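Local coordinates for protein putative acyl-CoA thioester hydrolase YbhC (Escherichia coli K-12, PDB 3GRH) that is a putative thioesterase of the outer membrane, built on the pectinesterase fold yet neither binding pectin nor showing pectinesterase activity, at residues R25-T30 against E406-G411; A323-F328 against I354-I359; S147-M152 against G221-V226. All coordinates share one frame; numbering follows the deposited sequence.

Contact 1 of 3, residues R25-T30 against E406-G411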
loop_
_atom_site.group_PDB
_atom_site.type_symbol
_atom_site.label_atom_id
_atom_site.label_comp_id
_atom_site.label_asym_id
_atom_site.label_seq_id
_atom_site.Cartn_x
_atom_site.Cartn_y
_atom_site.Cartn_z
ATOM N N ARG A 25 26.533 9.565 -12.918
ATOM C CA ARG A 25 26.875 9.658 -11.487
ATOM C C ARG A 25 26.519 8.374 -10.738
ATOM O O ARG A 25 25.327 8.039 -10.617
ATOM C CB ARG A 25 26.141 10.838 -10.852
ATOM C CG ARG A 25 26.374 12.185 -11.562
ATOM C CD ARG A 25 27.824 12.691 -11.476
ATOM N NE ARG A 25 28.186 13.449 -12.676
ATOM C CZ ARG A 25 29.120 13.110 -13.572
ATOM N NH1 ARG A 25 29.837 11.997 -13.445
ATOM N NH2 ARG A 25 29.331 13.893 -14.620
ATOM N N PRO A 26 27.528 7.672 -10.174
ATOM C CA PRO A 26 27.263 6.434 -9.489
ATOM C C PRO A 26 26.599 6.709 -8.147
ATOM O O PRO A 26 26.870 7.749 -7.508
ATOM C CB PRO A 26 28.649 5.833 -9.265
ATOM C CG PRO A 26 29.569 6.978 -9.297
ATOM C CD PRO A 26 28.970 7.993 -10.210
ATOM N N SER A 27 25.720 5.810 -7.753
ATOM C CA SER A 27 25.106 5.891 -6.443
ATOM C C SER A 27 26.297 5.795 -5.544
ATOM O O SER A 27 27.288 5.078 -5.849
ATOM C CB SER A 27 24.166 4.689 -6.243
ATOM O OG SER A 27 23.784 4.503 -4.882
ATOM N N ASP A 28 26.273 6.521 -4.444
ATOM C CA ASP A 28 27.371 6.335 -3.524
ATOM C C ASP A 28 27.112 5.243 -2.520
ATOM O O ASP A 28 27.897 5.102 -1.571
ATOM C CB ASP A 28 27.754 7.643 -2.817
ATOM C CG ASP A 28 29.262 7.759 -2.574
ATOM O OD1 ASP A 28 29.811 7.002 -1.723
ATOM O OD2 ASP A 28 29.901 8.617 -3.226
ATOM N N GLN A 29 26.028 4.466 -2.680
ATOM C CA GLN A 29 25.697 3.428 -1.733
ATOM C C GLN A 29 26.461 2.150 -2.081
ATOM O O GLN A 29 26.363 1.635 -3.198
ATOM C CB GLN A 29 24.185 3.140 -1.769
ATOM C CG GLN A 29 23.331 4.276 -1.350
ATOM C CD GLN A 29 21.926 3.842 -1.045
ATOM O OE1 GLN A 29 21.358 3.041 -1.804
ATOM N NE2 GLN A 29 21.315 4.421 -0.006
ATOM N N THR A 30 27.275 1.691 -1.137
ATOM C CA THR A 30 28.221 0.572 -1.387
ATOM C C THR A 30 27.953 -0.508 -0.367
ATOM O O THR A 30 27.807 -0.196 0.814
ATOM C CB THR A 30 29.722 0.996 -1.432
ATOM O OG1 THR A 30 30.362 0.774 -0.177
ATOM C CG2 THR A 30 29.933 2.467 -1.872
ATOM N N GLU A 406 18.561 -1.456 0.945
ATOM C CA GLU A 406 18.649 -0.499 -0.122
ATOM C C GLU A 406 19.628 -0.971 -1.135
ATOM O O GLU A 406 20.531 -1.719 -0.831
ATOM C CB GLU A 406 19.108 0.816 0.385
ATOM C CG GLU A 406 18.053 1.539 1.207
ATOM C CD GLU A 406 18.561 2.817 1.644
ATOM O OE1 GLU A 406 18.626 3.854 0.860
ATOM O OE2 GLU A 406 19.058 2.754 2.770
ATOM N N TYR A 407 19.429 -0.568 -2.361
ATOM C CA TYR A 407 20.366 -0.799 -3.471
ATOM C C TYR A 407 20.342 0.310 -4.520
ATOM O O TYR A 407 19.275 0.672 -5.016
ATOM C CB TYR A 407 20.033 -2.110 -4.161
ATOM C CG TYR A 407 20.906 -2.451 -5.335
ATOM C CD1 TYR A 407 22.219 -2.781 -5.160
ATOM C CD2 TYR A 407 20.380 -2.472 -6.632
ATOM C CE1 TYR A 407 23.009 -3.121 -6.215
ATOM C CE2 TYR A 407 21.185 -2.757 -7.694
ATOM C CZ TYR A 407 22.484 -3.125 -7.463
ATOM O OH TYR A 407 23.274 -3.434 -8.550
ATOM N N ASN A 408 21.506 0.930 -4.766
ATOM C CA ASN A 408 21.617 1.879 -5.901
ATOM C C ASN A 408 20.662 3.095 -5.834
ATOM O O ASN A 408 20.126 3.553 -6.842
ATOM C CB ASN A 408 21.403 1.126 -7.207
ATOM C CG ASN A 408 21.973 1.867 -8.374
ATOM O OD1 ASN A 408 23.050 2.466 -8.278
ATOM N ND2 ASN A 408 21.255 1.875 -9.502
ATOM N N ASN A 409 20.514 3.647 -4.641
ATOM C CA ASN A 409 19.683 4.850 -4.497
ATOM C C ASN A 409 20.539 6.082 -4.641
ATOM O O ASN A 409 21.770 6.027 -4.493
ATOM C CB ASN A 409 18.913 4.844 -3.208
ATOM C CG ASN A 409 17.972 3.657 -3.078
ATOM O OD1 ASN A 409 17.852 3.034 -1.990
ATOM N ND2 ASN A 409 17.229 3.393 -4.093
ATOM N N ARG A 410 19.871 7.196 -4.896
ATOM C CA ARG A 410 20.514 8.479 -5.144
ATOM C C ARG A 410 19.754 9.568 -4.416
ATOM O O ARG A 410 18.756 9.325 -3.768
ATOM C CB ARG A 410 20.554 8.754 -6.624
ATOM C CG ARG A 410 19.237 8.951 -7.269
ATOM C CD ARG A 410 19.350 8.913 -8.779
ATOM N NE ARG A 410 18.103 9.304 -9.413
ATOM C CZ ARG A 410 17.116 8.444 -9.623
ATOM N NH1 ARG A 410 17.279 7.172 -9.346
ATOM N NH2 ARG A 410 15.980 8.860 -10.135
ATOM N N GLY A 411 20.265 10.787 -4.496
ATOM C CA GLY A 411 19.653 11.853 -3.721
ATOM C C GLY A 411 20.410 12.132 -2.443
ATOM O O GLY A 411 21.175 11.313 -1.953
HETATM O O HOH W 1 23.958 8.105 -3.951
HETATM O O HOH W 2 24.248 0.291 -4.350
#
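Gln29 and Ser27 reach across from the N-terminal segment 25-30 to the end of strand 403-407 and the loop that follows it. That strand is an outermost one of a parallel sheet of the beta-helix, so the contact lies at the end of the solenoid. The amide of Gln29 works with both of its ends. Its NE2 donates to Glu406 OE1 at 2.9 Å, almost straight and in the plane of the amide. The carboxylate, however, is met from above its own plane, and the two planes stand 73° apart. Gln29 OE1 takes the backbone N of Asn409 at 3.0 Å, with the donor above the carbonyl plane. The side chain gets there because CG stands anti to the carbonyl carbon (chi1 -64°) and the chain runs out extended beyond it.

Ser27 makes the second grip. Its OG donates to Asn409 O at 2.6 Å. The same OG accepts from Gln29 N, which closes an ST turn and ties the two contact residues together. CB of Ser27 also packs against Asn408 OD1.

Two waters join the backbones. One accepts from Asp28 N and donates to Asn409 O. The other accepts from Asn408 N at 2.8 Å and donates to Gln29 O.

Second-shell partners hold the receiving side. Arg37 forms a salt bridge with Glu406 OE2, and Asp356 accepts from Asn408 ND2. Ser414 O is a further acceptor for Gln29 NE2, so this NH2 group has two partners.

Contact 2 of 3, residues A323-F328 against I354-I359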
loop_
_atom_site.group_PDB
_atom_site.type_symbol
_atom_site.label_atom_id
_atom_site.label_comp_id
_atom_site.label_asym_id
_atom_site.label_seq_id
_atom_site.Cartn_x
_atom_site.Cartn_y
_atom_site.Cartn_z
ATOM N N ALA A 323 10.280 -1.047 -3.693
ATOM C CA ALA A 323 10.099 0.274 -4.303
ATOM C C ALA A 323 11.241 0.414 -5.283
ATOM O O ALA A 323 12.412 0.299 -4.898
ATOM C CB ALA A 323 10.187 1.315 -3.220
ATOM N N VAL A 324 10.902 0.606 -6.546
ATOM C CA VAL A 324 11.875 0.706 -7.668
ATOM C C VAL A 324 11.628 1.947 -8.450
ATOM O O VAL A 324 10.494 2.307 -8.724
ATOM C CB VAL A 324 11.863 -0.630 -8.499
ATOM C CG1 VAL A 324 10.521 -0.911 -9.032
ATOM C CG2 VAL A 324 12.881 -0.575 -9.594
ATOM N N ASN A 325 12.648 2.710 -8.757
ATOM C CA ASN A 325 12.574 3.831 -9.641
ATOM C C ASN A 325 11.519 4.852 -9.097
ATOM O O ASN A 325 10.723 5.464 -9.864
ATOM C CB ASN A 325 12.181 3.363 -11.046
ATOM C CG ASN A 325 13.186 2.403 -11.691
ATOM O OD1 ASN A 325 12.836 1.604 -12.546
ATOM N ND2 ASN A 325 14.397 2.503 -11.299
ATOM N N SER A 326 11.542 5.020 -7.785
ATOM C CA SER A 326 10.554 5.809 -7.065
ATOM C C SER A 326 11.288 7.044 -6.433
ATOM O O SER A 326 12.467 7.250 -6.653
ATOM C CB SER A 326 9.836 4.908 -6.094
ATOM O OG SER A 326 8.916 4.061 -6.822
ATOM N N ARG A 327 10.490 7.948 -5.865
ATOM C CA ARG A 327 10.921 9.261 -5.372
ATOM C C ARG A 327 10.378 9.384 -3.958
ATOM O O ARG A 327 9.250 9.078 -3.696
ATOM C CB ARG A 327 10.430 10.400 -6.261
ATOM C CG ARG A 327 11.054 10.368 -7.567
ATOM C CD ARG A 327 10.505 11.526 -8.402
ATOM N NE ARG A 327 9.143 11.264 -8.857
ATOM C CZ ARG A 327 8.185 12.182 -9.011
ATOM N NH1 ARG A 327 8.402 13.450 -8.725
ATOM N NH2 ARG A 327 7.001 11.825 -9.489
ATOM N N PHE A 328 11.223 9.783 -3.034
ATOM C CA PHE A 328 10.865 9.919 -1.638
ATOM C C PHE A 328 11.188 11.345 -1.156
ATOM O O PHE A 328 12.290 11.813 -1.320
ATOM C CB PHE A 328 11.685 8.942 -0.777
ATOM C CG PHE A 328 11.390 7.501 -1.058
ATOM C CD1 PHE A 328 10.454 6.818 -0.352
ATOM C CD2 PHE A 328 11.973 6.858 -2.101
ATOM C CE1 PHE A 328 10.111 5.502 -0.638
ATOM C CE2 PHE A 328 11.627 5.541 -2.357
ATOM C CZ PHE A 328 10.743 4.859 -1.655
ATOM N N ILE A 354 14.316 -0.921 -1.173
ATOM C CA ILE A 354 14.224 0.309 -1.923
ATOM C C ILE A 354 15.403 0.388 -2.842
ATOM O O ILE A 354 16.544 0.347 -2.389
ATOM C CB ILE A 354 14.182 1.537 -0.988
ATOM C CG1 ILE A 354 12.986 1.522 -0.082
ATOM C CG2 ILE A 354 14.096 2.848 -1.860
ATOM C CD1 ILE A 354 13.053 2.651 0.996
ATOM N N ARG A 355 15.135 0.372 -4.146
ATOM C CA ARG A 355 16.182 0.343 -5.167
ATOM C C ARG A 355 16.014 1.347 -6.248
ATOM O O ARG A 355 14.905 1.713 -6.602
ATOM C CB ARG A 355 16.370 -1.037 -5.782
ATOM C CG ARG A 355 15.182 -1.579 -6.449
ATOM C CD ARG A 355 15.442 -3.005 -6.993
ATOM N NE ARG A 355 16.486 -2.994 -8.032
ATOM C CZ ARG A 355 17.181 -4.062 -8.429
ATOM N NH1 ARG A 355 16.915 -5.266 -8.020
ATOM N NH2 ARG A 355 18.089 -3.858 -9.403
ATOM N N ASP A 356 17.124 1.807 -6.775
ATOM C CA ASP A 356 17.105 2.649 -7.931
ATOM C C ASP A 356 16.198 3.918 -7.794
ATOM O O ASP A 356 15.588 4.384 -8.775
ATOM C CB ASP A 356 16.704 1.842 -9.177
ATOM C CG ASP A 356 17.509 0.565 -9.342
ATOM O OD1 ASP A 356 18.759 0.640 -9.337
ATOM O OD2 ASP A 356 16.874 -0.548 -9.490
ATOM N N SER A 357 16.134 4.436 -6.583
ATOM C CA SER A 357 15.225 5.468 -6.203
ATOM C C SER A 357 15.912 6.730 -5.721
ATOM O O SER A 357 17.043 6.707 -5.285
ATOM C CB SER A 357 14.278 4.955 -5.131
ATOM O OG SER A 357 13.387 3.986 -5.721
ATOM N N ALA A 358 15.214 7.855 -5.828
ATOM C CA ALA A 358 15.748 9.141 -5.403
ATOM C C ALA A 358 15.209 9.363 -3.977
ATOM O O ALA A 358 13.996 9.345 -3.788
ATOM C CB ALA A 358 15.249 10.267 -6.329
ATOM N N ILE A 359 16.082 9.596 -3.010
ATOM C CA ILE A 359 15.718 9.932 -1.608
ATOM C C ILE A 359 16.182 11.335 -1.315
ATOM O O ILE A 359 17.344 11.649 -1.377
ATOM C CB ILE A 359 16.321 8.939 -0.612
ATOM C CG1 ILE A 359 15.911 7.531 -0.984
ATOM C CG2 ILE A 359 15.804 9.226 0.788
ATOM C CD1 ILE A 359 16.590 6.463 -0.220
#
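The Phe328 ring shares a sheet face with Ala323, Ile354 and Ile359. At its edge, in the ring plane, lie Ala323 CB, Ser357 CB and Ala358 O. Ile354 comes from the opposite direction and brings CG2 to 3.7 Å from Phe328 CE2, obliquely. Ile359 lies alongside, its CG1 near Phe328 CD2. Phe295 stacks on the ring, and Val308 and Phe363 also touch this side chain. The other flat group, the guanidinium of Arg355, has Asp356 at its edge: NE binds OD2 in a salt bridge of 2.9 Å, close to the guanidinium plane. Asp356 OD1 is taken by Asn408. Arg355 starts with CG between the backbone N and the carbonyl carbon (chi1 60°). This sets CG beside Val324 CB, 4.0 Å away.

The backbones pair in parallel, in register, as two short ladders. Arg355 N donates to Ala323 O at 2.8 Å, nearly straight, and Asn325 N donates to Arg355 O. Further on, Ala358 N donates to Ser326 O and Phe328 N to Ala358 O.

Between the ladders both segments bend at a residue with left-handed backbone angles, Asn325 and Asp356. Ser357 OG bridges this bend. It accepts from Ser326 N at 3.0 Å and donates to Arg355 O, which therefore has two donors. Ser326 OG likewise donates to the carbonyl two residues back, Val324 O, and accepts from Thr293 N of the preceding coil. Asn325 ND2 adds a weak bond to Asp356 O.

Stacked parallel strands that turn at the same place in successive coils, with side chains of one coil lying over those of the next, are characteristic of the right-handed parallel beta-helix of pectinesterases.

Contact 3 of 3, residues S147-M152 against G221-V226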
loop_
_atom_site.group_PDB
_atom_site.type_symbol
_atom_site.label_atom_id
_atom_site.label_comp_id
_atom_site.label_asym_id
_atom_site.label_seq_id
_atom_site.Cartn_x
_atom_site.Cartn_y
_atom_site.Cartn_z
ATOM N N SER A 147 -13.915 10.334 6.550
ATOM C CA SER A 147 -13.044 10.404 7.726
ATOM C C SER A 147 -13.362 9.254 8.626
ATOM O O SER A 147 -14.457 9.165 9.161
ATOM C CB SER A 147 -13.252 11.696 8.502
ATOM O OG SER A 147 -12.888 12.807 7.719
ATOM N N LEU A 148 -12.418 8.336 8.822
ATOM C CA LEU A 148 -12.591 7.225 9.727
ATOM C C LEU A 148 -11.312 6.978 10.508
ATOM O O LEU A 148 -10.215 7.007 9.959
ATOM C CB LEU A 148 -12.886 5.959 8.999
ATOM C CG LEU A 148 -14.148 5.887 8.184
ATOM C CD1 LEU A 148 -14.117 4.546 7.378
ATOM C CD2 LEU A 148 -15.453 6.087 9.032
ATOM N N ASP A 149 -11.442 6.813 11.787
ATOM C CA ASP A 149 -10.299 6.646 12.706
ATOM C C ASP A 149 -10.437 5.297 13.403
ATOM O O ASP A 149 -11.479 4.990 13.925
ATOM C CB ASP A 149 -10.348 7.757 13.730
ATOM C CG ASP A 149 -9.132 7.832 14.707
ATOM O OD1 ASP A 149 -8.397 6.860 15.018
ATOM O OD2 ASP A 149 -8.900 8.972 15.253
ATOM N N GLY A 150 -9.376 4.519 13.431
ATOM C CA GLY A 150 -9.387 3.232 14.145
ATOM C C GLY A 150 -9.759 3.350 15.596
ATOM O O GLY A 150 -10.267 2.426 16.130
ATOM N N GLY A 151 -9.568 4.514 16.197
ATOM C CA GLY A 151 -9.950 4.711 17.548
ATOM C C GLY A 151 -11.408 4.987 17.809
ATOM O O GLY A 151 -11.812 5.096 18.996
ATOM N N MET A 152 -12.178 5.207 16.776
ATOM C CA MET A 152 -13.574 5.580 16.890
ATOM C C MET A 152 -14.426 4.423 17.395
ATOM O O MET A 152 -14.111 3.243 17.240
ATOM C CB MET A 152 -14.095 6.217 15.607
ATOM C CG MET A 152 -14.574 5.275 14.623
ATOM S SD MET A 152 -14.675 5.911 12.918
ATOM C CE MET A 152 -16.037 7.034 13.108
ATOM N N GLY A 221 -0.842 11.634 18.021
ATOM C CA GLY A 221 -0.824 10.291 18.583
ATOM C C GLY A 221 -1.322 9.231 17.636
ATOM O O GLY A 221 -1.322 9.438 16.418
ATOM N N ASN A 222 -1.659 8.064 18.158
ATOM C CA ASN A 222 -2.110 6.959 17.317
ATOM C C ASN A 222 -3.512 7.198 16.794
ATOM O O ASN A 222 -4.496 7.244 17.568
ATOM C CB ASN A 222 -2.033 5.662 18.137
ATOM C CG ASN A 222 -2.403 4.424 17.323
ATOM O OD1 ASN A 222 -1.839 4.177 16.277
ATOM N ND2 ASN A 222 -3.356 3.621 17.846
ATOM N N HIS A 223 -3.623 7.357 15.465
ATOM C CA HIS A 223 -4.857 7.580 14.780
ATOM C C HIS A 223 -4.861 6.912 13.437
ATOM O O HIS A 223 -4.772 7.601 12.439
ATOM C CB HIS A 223 -5.056 9.079 14.601
ATOM C CG HIS A 223 -5.297 9.788 15.896
ATOM N ND1 HIS A 223 -6.451 9.609 16.616
ATOM C CD2 HIS A 223 -4.547 10.680 16.582
ATOM C CE1 HIS A 223 -6.390 10.354 17.722
ATOM N NE2 HIS A 223 -5.237 11.009 17.725
ATOM N N PRO A 224 -4.949 5.583 13.426
ATOM C CA PRO A 224 -4.939 4.851 12.146
ATOM C C PRO A 224 -6.119 5.310 11.319
ATOM O O PRO A 224 -7.258 5.305 11.762
ATOM C CB PRO A 224 -5.079 3.400 12.573
ATOM C CG PRO A 224 -4.839 3.412 14.024
ATOM C CD PRO A 224 -5.212 4.692 14.565
ATOM N N ALA A 225 -5.887 5.644 10.067
ATOM C CA ALA A 225 -6.928 6.080 9.223
ATOM C C ALA A 225 -6.580 5.728 7.764
ATOM O O ALA A 225 -6.090 6.572 6.969
ATOM C CB ALA A 225 -7.110 7.545 9.418
ATOM N N VAL A 226 -6.937 4.504 7.420
ATOM C CA VAL A 226 -6.576 3.972 6.125
ATOM C C VAL A 226 -7.379 4.617 5.027
ATOM O O VAL A 226 -8.602 4.770 5.135
ATOM C CB VAL A 226 -6.776 2.415 6.126
ATOM C CG1 VAL A 226 -6.455 1.856 4.739
ATOM C CG2 VAL A 226 -5.954 1.747 7.216
HETATM O O HOH W 3 -7.134 6.495 17.651
#
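Asp149 and Gly150 run beside Pro224 and Ala225 as two irregular loop segments. They are joined by one backbone bond, from Gly150 N to Pro224 O, 2.8 Å long and in the carbonyl plane. CA of Asp149 makes a CH contact with the same oxygen. Leu148 O lies 3.2 Å from Ala225 CB. Asp149 itself opens a type I turn that runs to Met152, closed by Met152 N to Asp149 O. At Gly150 a side chain would point at the Pro224 ring and come tight against CG.

The carboxylate of Asp149 is the polar link. With CG anti to the backbone N (chi1 -174°), the group swings over to His223. His223 ND1 donates to OD2 at 2.9 Å, on the syn lone pair. The bond is bent, with an angle of 142° at the hydrogen, and the two planes stand 74° apart. OD1 accepts from Gly151 N, making an Asx turn, and from a water that also donates to Asn222 O. Asp219 accepts from His223 NE2, so the imidazole is held at both nitrogens.

Replacing Asp149 by an alanine is likely to leave His223 ND1 without its acceptor and Gly151 N without the carboxylate oxygen of the Asx turn.

Both segments belong to the loops that leave the strands of the beta-helix. Pro224 is about 8 Å, side chain to side chain, from the predicted nucleophile Asp280, so the contact joins loops beside what is probably the active-site region, as in pectinesterases.

How the contacts relate
Contacts 1 and 2 are neighbours, their centres 10 Å apart, and they meet directly. Arg410 O and Ile359 N are 2.8 Å apart, a probable hydrogen bond. Strands 351-355 and 403-407 lie side by side in one sheet. Strand 403-407 adds the next rung, and segment 25-30 packs on the chain at and just after that rung. Contact 3 is remote, its centre 28 Å from that of contact 2 and 36 Å from that of contact 1. Contacts 2 and 3 lie on opposite sides of the chain's centre. Between side chains, Pro224 of contact 3 is about 8 Å from Asp280. Arg340, a substrate-binding residue by similarity, is about 10 Å from Pro224 and about 11 Å from Ile354.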